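Local coordinates for sporozoite-specific SAG protein (Toxoplasma gondii, PDB 2WNK), which is a SAG2-related surface antigen of the sporozoite stage, built from two SRS domains and probably acting at the parasite surface in host-cell attachment, at residues Q175-C179 and C229-V233. Residue numbers count along the deposited sequence, not the author numbering.
Sequences QGDSC and CKVLV
A loop can pack on a strand without any direct hydrogen bond between the two, as segments 175-179 and 229-233 illustrate through L232, K230 and C179. Segment 229-233 is extended strand, with K230 and L232 facing the loop and V231 directed away, where it touches F156 of the other sheet. Segment 175-179 is a tight turn with a cis peptide before D177; it is closed by a weak hydrogen bond from C179 N to Q175 O (3.0 Å), and C179 adopts left-handed backbone angles (52/47). CA atoms lie 6.8 Å apart for G176 and L232 and 7.6 Å for C179 and K230. L232 (chi1 t, chi2 p) places CD1 3.8 Å from G176 CA, so close that a CB on G176 would clash, and 4.4 Å from C179 SG; its CD2 is 3.7 Å from D177 OD1, which is salt-bridged to K216 on the adjacent strand 215-222. The extended K230 (mttt) lays CD 4.0 Å from C179 SG, while one water accepts from K230 NZ (2.6 Å) and donates to S178 O (2.7 Å). C179 (chi1 m) is disulfide-bonded to C218 on that same strand. Such disulfide-tethered loop packing on the outer face of a sheet belongs to the cysteine-rich beta-sandwich of the SRS domain.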
loop_
_atom_site.group_PDB
_atom_site.type_symbol
_atom_site.label_atom_id
_atom_site.label_comp_id
_atom_site.label_asym_id
_atom_site.label_seq_id
_atom_site.Cartn_x
_atom_site.Cartn_y
_atom_site.Cartn_z
ATOM N N GLN A 175 15.666 0.721 21.620
ATOM C CA GLN A 175 17.157 0.902 21.623
ATOM C C GLN A 175 17.720 -0.150 20.676
ATOM O O GLN A 175 17.323 -1.313 20.748
ATOM C CB GLN A 175 17.719 0.951 23.030
ATOM C CG GLN A 175 17.313 2.253 23.683
ATOM C CD GLN A 175 17.754 2.360 25.097
ATOM O OE1 GLN A 175 18.227 1.399 25.680
ATOM N NE2 GLN A 175 17.564 3.532 25.685
ATOM N N GLY A 176 18.707 0.187 19.842
ATOM C CA GLY A 176 19.674 -0.803 19.313
ATOM C C GLY A 176 20.631 -1.470 20.248
ATOM O O GLY A 176 20.853 -0.944 21.277
ATOM N N ASP A 177 21.203 -2.607 19.878
ATOM C CA ASP A 177 20.882 -3.309 18.628
ATOM C C ASP A 177 19.774 -4.343 18.850
ATOM O O ASP A 177 19.264 -4.892 17.857
ATOM C CB ASP A 177 22.126 -4.052 18.183
ATOM C CG ASP A 177 23.216 -3.141 17.648
ATOM O OD1 ASP A 177 22.959 -1.950 17.427
ATOM O OD2 ASP A 177 24.359 -3.618 17.506
ATOM N N SER A 178 19.431 -4.673 20.111
ATOM C CA SER A 178 18.465 -5.785 20.372
ATOM C C SER A 178 17.050 -5.398 19.981
ATOM O O SER A 178 16.224 -6.255 19.697
ATOM C CB SER A 178 18.478 -6.256 21.828
ATOM O OG SER A 178 18.055 -5.208 22.673
ATOM N N CYS A 179 16.812 -4.101 19.917
ATOM C CA CYS A 179 15.475 -3.546 19.628
ATOM C C CYS A 179 14.384 -4.088 20.522
ATOM O O CYS A 179 13.331 -4.500 20.005
ATOM C CB CYS A 179 15.128 -3.755 18.143
ATOM S SG CYS A 179 16.379 -3.199 17.023
ATOM N N CYS A 229 10.829 -7.526 11.091
ATOM C CA CYS A 229 11.906 -6.949 10.305
ATOM C C CYS A 229 12.369 -5.695 11.076
ATOM O O CYS A 229 11.573 -4.854 11.437
ATOM C CB CYS A 229 11.380 -6.543 8.921
ATOM S SG CYS A 229 12.665 -6.083 7.740
ATOM N N LYS A 230 13.668 -5.588 11.313
ATOM C CA LYS A 230 14.184 -4.520 12.180
ATOM C C LYS A 230 14.735 -3.402 11.299
ATOM O O LYS A 230 15.453 -3.620 10.352
ATOM C CB LYS A 230 15.322 -5.114 13.019
ATOM C CG LYS A 230 14.824 -6.058 14.131
ATOM C CD LYS A 230 16.008 -6.602 14.954
ATOM C CE LYS A 230 15.562 -7.776 15.853
ATOM N NZ LYS A 230 16.703 -8.645 16.294
ATOM N N VAL A 231 14.489 -2.160 11.693
ATOM C CA VAL A 231 15.045 -1.004 11.010
ATOM C C VAL A 231 15.869 -0.263 12.053
ATOM O O VAL A 231 15.382 0.276 13.064
ATOM C CB VAL A 231 13.929 -0.069 10.457
ATOM C CG1 VAL A 231 14.535 1.064 9.668
ATOM C CG2 VAL A 231 12.990 -0.933 9.555
ATOM N N LEU A 232 17.162 -0.203 11.791
ATOM C CA LEU A 232 18.085 0.365 12.777
ATOM C C LEU A 232 18.692 1.623 12.167
ATOM O O LEU A 232 19.414 1.552 11.170
ATOM C CB LEU A 232 19.160 -0.705 13.069
ATOM C CG LEU A 232 20.115 -0.522 14.230
ATOM C CD1 LEU A 232 19.377 -0.253 15.575
ATOM C CD2 LEU A 232 20.974 -1.782 14.344
ATOM N N VAL A 233 18.430 2.749 12.813
ATOM C CA VAL A 233 18.927 4.033 12.316
ATOM C C VAL A 233 20.044 4.525 13.222
ATOM O O VAL A 233 19.834 4.811 14.403
ATOM C CB VAL A 233 17.853 5.070 12.307
ATOM C CG1 VAL A 233 18.315 6.335 11.570
ATOM C CG2 VAL A 233 16.561 4.519 11.740
HETATM O O HOH W 1 16.817 -8.777 18.892
#